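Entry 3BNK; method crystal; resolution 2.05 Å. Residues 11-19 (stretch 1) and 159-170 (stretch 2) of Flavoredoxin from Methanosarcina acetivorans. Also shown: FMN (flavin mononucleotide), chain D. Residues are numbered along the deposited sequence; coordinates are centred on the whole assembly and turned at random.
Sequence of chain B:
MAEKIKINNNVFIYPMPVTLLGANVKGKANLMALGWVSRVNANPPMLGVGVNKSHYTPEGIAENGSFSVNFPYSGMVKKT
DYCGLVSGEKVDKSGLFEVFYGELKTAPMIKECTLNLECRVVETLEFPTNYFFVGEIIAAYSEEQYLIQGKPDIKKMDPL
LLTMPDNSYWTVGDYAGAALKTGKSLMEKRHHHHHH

Stretch 1 11-19: VFIYPMPVT
Stretch 2, residues 159-170: PLLLTMPDNSYW

How do the backbones lie? Stretch 1 runs antiparallel to the first strand of stretch 2, Met16 facing Leu162 and Pro17 facing Leu161, each pair 4.8 Å apart from CA to CA. Pro15 follows a cis peptide bond, and both chains are extended here: phi/psi is -94/156 at Met16, -77/169 at Pro17, -126/157 at Leu161 and -137/142 at Leu162. Stretch 2 then turns back on itself after a second cis bond, before Pro165, and Leu161 N donates to Trp170 O (2.8 Å).

Which direct hydrogen bonds join them? Met16 and Leu162 form a reciprocal pair: Met16 N donates to Leu162 O at 2.7 Å, and Leu162 N to Met16 O at 2.8 Å. Pro15 N and Pro17 N carry no hydrogen, so neither can donate beside this pair.

How does water extend the ladder? Water 3 accepts from Val18 N (2.9 Å) and donates to Leu160 O (2.8 Å); water 4 accepts from Leu160 N (2.8 Å) and donates to Val18 O (2.7 Å). Near the turn, water 2 donates to Ile13 O (2.8 Å) and accepts from Met164 N (3.1 Å), while water 1 accepts from Phe12 N (2.9 Å) and donates to Met164 O (3.1 Å).

Which side chains meet? Met16 (m, t, m) and Leu162 (t, p) share a sheet face, Met16 CE lying 3.8 Å from Leu162 CD2 and 3.8 Å from Met164 CB. Val18 (t) sets CG2 3.7 Å from Leu162 CB and 3.8 Å from Tyr169 CE2, at that ring's edge; Val18 CB is 3.7 Å from Leu160 CB. These are apolar contacts, carbon against carbon at van der Waals separation. Phe12 (m, chi2 81°) offers a ring face to Met164 CB, 4.1 Å from the ring centroid, a CH-pi contact.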

ATOM      1  N   VAL B  11       7.000  -4.719  11.289  1.00 17.70           N
ATOM      2  CA  VAL B  11       6.934  -5.390  10.004  1.00 17.66           C
ATOM      3  C   VAL B  11       6.325  -4.476   8.955  1.00 17.72           C
ATOM      4  O   VAL B  11       5.372  -3.721   9.217  1.00 17.64           O
ATOM      5  CB  VAL B  11       6.268  -6.810  10.097  1.00 17.87           C
ATOM      6  CG1 VAL B  11       5.437  -6.961  11.358  1.00 16.71           C
ATOM      7  CG2 VAL B  11       5.469  -7.156   8.846  1.00 18.09           C
ATOM      8  N   PHE B  12       6.907  -4.538   7.766  1.00 17.71           N
ATOM      9  CA  PHE B  12       6.482  -3.715   6.657  1.00 16.86           C
ATOM     10  C   PHE B  12       5.519  -4.517   5.789  1.00 16.44           C
ATOM     11  O   PHE B  12       5.359  -5.733   5.974  1.00 15.45           O
ATOM     12  CB  PHE B  12       7.710  -3.256   5.871  1.00 17.90           C
ATOM     13  CG  PHE B  12       8.544  -2.215   6.592  1.00 19.88           C
ATOM     14  CD1 PHE B  12       9.457  -2.586   7.582  1.00 20.16           C
ATOM     15  CD2 PHE B  12       8.416  -0.866   6.272  1.00 21.96           C
ATOM     16  CE1 PHE B  12      10.241  -1.628   8.246  1.00 23.60           C
ATOM     17  CE2 PHE B  12       9.187   0.107   6.925  1.00 23.92           C
ATOM     18  CZ  PHE B  12      10.102  -0.276   7.924  1.00 22.82           C
ATOM     19  N   ILE B  13       4.855  -3.840   4.853  1.00 15.27           N
ATOM     20  CA  ILE B  13       3.922  -4.526   3.970  1.00 14.47           C
ATOM     21  C   ILE B  13       4.754  -5.283   2.910  1.00 14.08           C
ATOM     22  O   ILE B  13       5.750  -4.742   2.416  1.00 13.18           O
ATOM     23  CB  ILE B  13       2.908  -3.537   3.294  1.00 14.24           C
ATOM     24  CG1 ILE B  13       2.227  -2.640   4.337  1.00 14.00           C
ATOM     25  CG2 ILE B  13       1.871  -4.298   2.423  1.00 14.67           C
ATOM     26  CD1 ILE B  13       1.418  -3.388   5.382  1.00 13.07           C
ATOM     27  N   TYR B  14       4.341  -6.515   2.605  1.00 13.88           N
ATOM     28  CA  TYR B  14       5.004  -7.393   1.621  1.00 14.47           C
ATOM     29  C   TYR B  14       4.210  -7.553   0.320  1.00 14.05           C
ATOM     30  O   TYR B  14       3.231  -8.300   0.288  1.00 13.96           O
ATOM     31  CB  TYR B  14       5.318  -8.771   2.245  1.00 14.61           C
ATOM     32  CG  TYR B  14       6.463  -8.691   3.227  1.00 15.50           C
ATOM     33  CD1 TYR B  14       6.261  -8.233   4.525  1.00 14.29           C
ATOM     34  CD2 TYR B  14       7.770  -9.016   2.835  1.00 16.77           C
ATOM     35  CE1 TYR B  14       7.329  -8.115   5.429  1.00 14.20           C
ATOM     36  CE2 TYR B  14       8.836  -8.909   3.728  1.00 16.94           C
ATOM     37  CZ  TYR B  14       8.609  -8.454   5.020  1.00 16.60           C
ATOM     38  OH  TYR B  14       9.670  -8.332   5.892  1.00 17.50           O
ATOM     39  N   PRO B  15       4.618  -6.839  -0.755  1.00 14.34           N
ATOM     40  CA  PRO B  15       5.666  -5.825  -0.784  1.00 14.18           C
ATOM     41  C   PRO B  15       5.040  -4.450  -0.623  1.00 14.31           C
ATOM     42  O   PRO B  15       3.818  -4.335  -0.501  1.00 14.30           O
ATOM     43  CB  PRO B  15       6.183  -5.928  -2.222  1.00 14.52           C
ATOM     44  CG  PRO B  15       4.906  -6.195  -3.013  1.00 12.88           C
ATOM     45  CD  PRO B  15       4.036  -7.040  -2.104  1.00 13.63           C
ATOM     46  N   MET B  16       5.893  -3.430  -0.651  1.00 14.69           N
ATOM     47  CA  MET B  16       5.491  -2.053  -0.834  1.00 15.23           C
ATOM     48  C   MET B  16       5.569  -1.672  -2.308  1.00 14.98           C
ATOM     49  O   MET B  16       6.340  -2.263  -3.067  1.00 15.03           O
ATOM     50  CB  MET B  16       6.392  -1.115  -0.028  1.00 14.74           C
ATOM     51  CG  MET B  16       6.186  -1.182   1.477  1.00 15.24           C
ATOM     52  SD  MET B  16       7.490  -0.317   2.366  1.00 16.51           S
ATOM     53  CE  MET B  16       8.713  -1.636   2.484  1.00 15.13           C
ATOM     54  N   PRO B  17       4.787  -0.656  -2.712  1.00 15.06           N
ATOM     55  CA  PRO B  17       4.956  -0.069  -4.035  1.00 14.72           C
ATOM     56  C   PRO B  17       6.188   0.850  -4.036  1.00 14.54           C
ATOM     57  O   PRO B  17       6.748   1.143  -2.977  1.00 14.27           O
ATOM     58  CB  PRO B  17       3.678   0.760  -4.194  1.00 15.17           C
ATOM     59  CG  PRO B  17       3.361   1.187  -2.783  1.00 14.89           C
ATOM     60  CD  PRO B  17       3.729   0.023  -1.932  1.00 14.24           C
ATOM     61  N   VAL B  18       6.619   1.294  -5.204  1.00 15.02           N
ATOM     62  CA  VAL B  18       7.740   2.234  -5.294  1.00 15.61           C
ATOM     63  C   VAL B  18       7.290   3.458  -6.062  1.00 16.24           C
ATOM     64  O   VAL B  18       6.968   3.393  -7.262  1.00 16.32           O
ATOM     65  CB  VAL B  18       9.012   1.614  -5.939  1.00 15.58           C
ATOM     66  CG1 VAL B  18      10.090   2.665  -6.144  1.00 15.23           C
ATOM     67  CG2 VAL B  18       9.534   0.482  -5.086  1.00 16.11           C
ATOM     68  N   THR B  19       7.263   4.576  -5.348  1.00 16.17           N
ATOM     69  CA  THR B  19       6.747   5.795  -5.893  1.00 16.88           C
ATOM     70  C   THR B  19       7.705   6.939  -5.592  1.00 16.44           C
ATOM     71  O   THR B  19       8.559   6.838  -4.716  1.00 16.68           O
ATOM     72  CB  THR B  19       5.283   6.095  -5.386  1.00 16.61           C
ATOM     73  OG1 THR B  19       4.679   7.033  -6.258  1.00 21.60           O
ATOM     74  CG2 THR B  19       5.269   6.724  -4.053  1.00 15.22           C
ATOM     75  N   PRO B 159       6.411  -1.180 -13.085  1.00 17.40           N
ATOM     76  CA  PRO B 159       6.796  -0.475 -11.864  1.00 17.38           C
ATOM     77  C   PRO B 159       7.683  -1.324 -10.958  1.00 17.90           C
ATOM     78  O   PRO B 159       7.767  -2.558 -11.120  1.00 17.51           O
ATOM     79  CB  PRO B 159       5.454  -0.236 -11.172  1.00 17.07           C
ATOM     80  CG  PRO B 159       4.655  -1.422 -11.526  1.00 17.29           C
ATOM     81  CD  PRO B 159       5.034  -1.703 -12.983  1.00 17.24           C
ATOM     82  N   LEU B 160       8.324  -0.652 -10.006  1.00 17.81           N
ATOM     83  CA  LEU B 160       9.126  -1.328  -8.983  1.00 17.81           C
ATOM     84  C   LEU B 160       8.318  -1.639  -7.720  1.00 17.37           C
ATOM     85  O   LEU B 160       7.281  -1.031  -7.470  1.00 17.61           O
ATOM     86  CB  LEU B 160      10.351  -0.480  -8.637  1.00 17.79           C
ATOM     87  CG  LEU B 160      11.366  -0.359  -9.768  1.00 18.37           C
ATOM     88  CD1 LEU B 160      12.269   0.857  -9.535  1.00 16.01           C
ATOM     89  CD2 LEU B 160      12.154  -1.681  -9.907  1.00 17.33           C
ATOM     90  N   LEU B 161       8.807  -2.623  -6.970  1.00 17.63           N
ATOM     91  CA  LEU B 161       8.275  -3.074  -5.682  1.00 17.45           C
ATOM     92  C   LEU B 161       9.410  -3.034  -4.675  1.00 17.67           C
ATOM     93  O   LEU B 161      10.591  -3.095  -5.043  1.00 17.03           O
ATOM     94  CB  LEU B 161       7.741  -4.514  -5.754  1.00 17.26           C
ATOM     95  CG  LEU B 161       6.777  -4.865  -6.883  1.00 17.95           C
ATOM     96  CD1 LEU B 161       6.555  -6.363  -6.954  1.00 19.06           C
ATOM     97  CD2 LEU B 161       5.442  -4.130  -6.727  1.00 18.27           C
ATOM     98  N   LEU B 162       9.044  -2.953  -3.401  1.00 17.80           N
ATOM     99  CA  LEU B 162      10.021  -2.766  -2.357  1.00 17.71           C
ATOM    100  C   LEU B 162       9.709  -3.646  -1.185  1.00 18.06           C
ATOM    101  O   LEU B 162       8.554  -3.835  -0.806  1.00 18.05           O
ATOM    102  CB  LEU B 162      10.101  -1.301  -1.905  1.00 17.40           C
ATOM    103  CG  LEU B 162      10.984  -0.992  -0.677  1.00 18.25           C
ATOM    104  CD1 LEU B 162      12.466  -1.121  -1.025  1.00 17.59           C
ATOM    105  CD2 LEU B 162      10.684   0.378  -0.097  1.00 16.79           C
ATOM    106  N   THR B 163      10.775  -4.156  -0.598  1.00 18.50           N
ATOM    107  CA  THR B 163      10.679  -4.932   0.601  1.00 19.11           C
ATOM    108  C   THR B 163      11.739  -4.400   1.599  1.00 19.20           C
ATOM    109  O   THR B 163      12.886  -4.158   1.229  1.00 18.55           O
ATOM    110  CB  THR B 163      10.744  -6.440   0.200  1.00 19.67           C
ATOM    111  OG1 THR B 163      10.108  -7.254   1.177  1.00 22.48           O
ATOM    112  CG2 THR B 163      12.124  -6.899  -0.072  1.00 17.59           C
ATOM    113  N   MET B 164      11.313  -4.119   2.832  1.00 19.84           N
ATOM    114  CA  MET B 164      12.221  -3.698   3.909  1.00 20.65           C
ATOM    115  C   MET B 164      12.012  -4.611   5.133  1.00 21.36           C
ATOM    116  O   MET B 164      10.969  -5.248   5.235  1.00 21.77           O
ATOM    117  CB  MET B 164      11.987  -2.224   4.267  1.00 20.36           C
ATOM    118  CG  MET B 164      12.434  -1.236   3.187  1.00 19.71           C
ATOM    119  SD  MET B 164      12.260   0.491   3.679  1.00 21.23           S
ATOM    120  CE  MET B 164      13.336   1.336   2.519  1.00 18.70           C
ATOM    121  N   PRO B 165      12.990  -4.679   6.071  1.00 21.71           N
ATOM    122  CA  PRO B 165      14.304  -4.032   6.149  1.00 21.82           C
ATOM    123  C   PRO B 165      15.397  -4.756   5.366  1.00 21.94           C
ATOM    124  O   PRO B 165      16.533  -4.307   5.355  1.00 22.39           O
ATOM    125  CB  PRO B 165      14.624  -4.074   7.647  1.00 21.94           C
ATOM    126  CG  PRO B 165      14.017  -5.327   8.096  1.00 21.77           C
ATOM    127  CD  PRO B 165      12.744  -5.505   7.268  1.00 21.90           C
ATOM    128  N   ASP B 166      15.053  -5.851   4.698  1.00 21.89           N
ATOM    129  CA  ASP B 166      15.984  -6.490   3.784  1.00 21.64           C
ATOM    130  C   ASP B 166      16.447  -5.525   2.677  1.00 21.12           C
ATOM    131  O   ASP B 166      17.512  -5.717   2.087  1.00 21.34           O
ATOM    132  CB  ASP B 166      15.368  -7.763   3.199  1.00 21.83           C
ATOM    133  CG  ASP B 166      14.113  -7.492   2.406  1.00 23.25           C
ATOM    134  OD1 ASP B 166      13.041  -7.217   3.003  1.00 26.74           O
ATOM    135  OD2 ASP B 166      14.207  -7.559   1.174  1.00 23.63           O
ATOM    136  N   ASN B 167      15.642  -4.496   2.405  1.00 19.95           N
ATOM    137  CA  ASN B 167      15.974  -3.459   1.421  1.00 19.90           C
ATOM    138  C   ASN B 167      16.179  -3.943  -0.023  1.00 19.83           C
ATOM    139  O   ASN B 167      17.243  -3.734  -0.608  1.00 19.60           O
ATOM    140  CB  ASN B 167      17.157  -2.602   1.900  1.00 19.89           C
ATOM    141  CG  ASN B 167      16.847  -1.843   3.180  1.00 21.29           C
ATOM    142  OD1 ASN B 167      15.684  -1.685   3.565  1.00 22.23           O
ATOM    143  ND2 ASN B 167      17.889  -1.368   3.846  1.00 23.16           N
ATOM    144  N   SER B 168      15.150  -4.576  -0.594  1.00 19.74           N
ATOM    145  CA  SER B 168      15.231  -5.093  -1.972  1.00 19.64           C
ATOM    146  C   SER B 168      14.201  -4.448  -2.902  1.00 19.64           C
ATOM    147  O   SER B 168      13.114  -4.069  -2.485  1.00 19.87           O
ATOM    148  CB  SER B 168      15.078  -6.618  -2.007  1.00 19.47           C
ATOM    149  OG  SER B 168      15.861  -7.262  -1.007  1.00 19.09           O
ATOM    150  N   TYR B 169      14.568  -4.312  -4.170  1.00 19.78           N
ATOM    151  CA  TYR B 169      13.617  -3.962  -5.211  1.00 19.07           C
ATOM    152  C   TYR B 169      13.277  -5.217  -5.982  1.00 19.16           C
ATOM    153  O   TYR B 169      14.093  -6.154  -6.050  1.00 19.70           O
ATOM    154  CB  TYR B 169      14.199  -2.924  -6.161  1.00 19.11           C
ATOM    155  CG  TYR B 169      14.318  -1.511  -5.610  1.00 18.34           C
ATOM    156  CD1 TYR B 169      15.571  -0.917  -5.466  1.00 18.66           C
ATOM    157  CD2 TYR B 169      13.182  -0.765  -5.273  1.00 17.58           C
ATOM    158  CE1 TYR B 169      15.707   0.378  -4.997  1.00 19.13           C
ATOM    159  CE2 TYR B 169      13.299   0.555  -4.801  1.00 18.76           C
ATOM    160  CZ  TYR B 169      14.573   1.119  -4.666  1.00 19.08           C
ATOM    161  OH  TYR B 169      14.738   2.402  -4.193  1.00 18.62           O
ATOM    162  N   TRP B 170      12.064  -5.229  -6.534  1.00 18.78           N
ATOM    163  CA  TRP B 170      11.525  -6.332  -7.324  1.00 18.96           C
ATOM    164  C   TRP B 170      10.698  -5.733  -8.459  1.00 18.90           C
ATOM    165  O   TRP B 170      10.251  -4.579  -8.387  1.00 19.01           O
ATOM    166  CB  TRP B 170      10.632  -7.266  -6.471  1.00 18.90           C
ATOM    167  CG  TRP B 170      11.242  -7.615  -5.149  1.00 19.56           C
ATOM    168  CD1 TRP B 170      11.165  -6.886  -3.985  1.00 20.44           C
ATOM    169  CD2 TRP B 170      12.051  -8.757  -4.852  1.00 20.45           C
ATOM    170  NE1 TRP B 170      11.881  -7.508  -2.993  1.00 20.74           N
ATOM    171  CE2 TRP B 170      12.430  -8.660  -3.493  1.00 20.13           C
ATOM    172  CE3 TRP B 170      12.489  -9.859  -5.599  1.00 19.28           C
ATOM    173  CZ2 TRP B 170      13.231  -9.619  -2.867  1.00 20.33           C
ATOM    174  CZ3 TRP B 170      13.290 -10.815  -4.972  1.00 20.05           C
ATOM    175  CH2 TRP B 170      13.650 -10.683  -3.618  1.00 19.58           C
TER
HETATM  176  N1  FMN D1001      10.522   7.732   3.874  1.00 15.94           N
HETATM  177  C2  FMN D1001       9.263   7.960   4.392  1.00 15.86           C
HETATM  178  O2  FMN D1001       9.127   8.805   5.270  1.00 16.25           O
HETATM  179  N3  FMN D1001       8.170   7.253   3.920  1.00 16.53           N
HETATM  180  C4  FMN D1001       8.356   6.310   2.923  1.00 16.08           C
HETATM  181  O4  FMN D1001       7.388   5.678   2.517  1.00 15.19           O
HETATM  182  C4A FMN D1001       9.634   6.075   2.399  1.00 16.54           C
HETATM  183  N5  FMN D1001       9.834   5.124   1.407  1.00 16.54           N
HETATM  184  C5A FMN D1001      11.091   4.905   0.877  1.00 16.44           C
HETATM  185  C6  FMN D1001      11.242   3.957  -0.143  1.00 16.58           C
HETATM  186  C7  FMN D1001      12.512   3.714  -0.688  1.00 16.34           C
HETATM  187  C7M FMN D1001      12.622   2.771  -1.847  1.00 16.28           C
HETATM  188  C8  FMN D1001      13.623   4.428  -0.214  1.00 16.81           C
HETATM  189  C8M FMN D1001      14.951   4.372  -0.938  1.00 16.52           C
HETATM  190  C9  FMN D1001      13.454   5.387   0.794  1.00 15.77           C
HETATM  191  C9A FMN D1001      12.195   5.639   1.342  1.00 16.35           C
HETATM  192  N10 FMN D1001      12.010   6.596   2.347  1.00 16.15           N
HETATM  193  C10 FMN D1001      10.732   6.802   2.877  1.00 16.46           C
HETATM  194  C1' FMN D1001      13.151   7.470   2.795  1.00 17.40           C
HETATM  195  C2' FMN D1001      13.104   8.870   2.196  1.00 17.90           C
HETATM  196  O2' FMN D1001      12.767   8.807   0.823  1.00 17.27           O
HETATM  197  C3' FMN D1001      14.468   9.555   2.298  1.00 18.89           C
HETATM  198  O3' FMN D1001      14.892   9.732   3.638  1.00 19.33           O
HETATM  199  C4' FMN D1001      14.491  10.870   1.521  1.00 17.91           C
HETATM  200  O4' FMN D1001      15.820  11.305   1.416  1.00 16.24           O
HETATM  201  C5' FMN D1001      13.651  11.988   2.124  1.00 17.15           C
HETATM  202  O5' FMN D1001      13.791  13.062   1.212  1.00 19.08           O
HETATM  203  P   FMN D1001      13.564  14.604   1.635  1.00 19.49           P
HETATM  204  O1P FMN D1001      14.347  14.887   2.884  1.00 19.66           O
HETATM  205  O2P FMN D1001      12.104  14.782   1.928  1.00 17.70           O
HETATM  206  O3P FMN D1001      13.952  15.548   0.531  1.00 18.73           O
HETATM  207  O   HOH W   1       9.220  -6.316   7.512  1.00 13.25           O
HETATM  208  O   HOH W   2       8.432  -5.301   3.112  1.00 16.04           O
HETATM  209  O   HOH W   3       4.932   0.408  -7.456  1.00 12.18           O
HETATM  210  O   HOH W   4       7.594   1.963  -9.510  1.00 21.87           O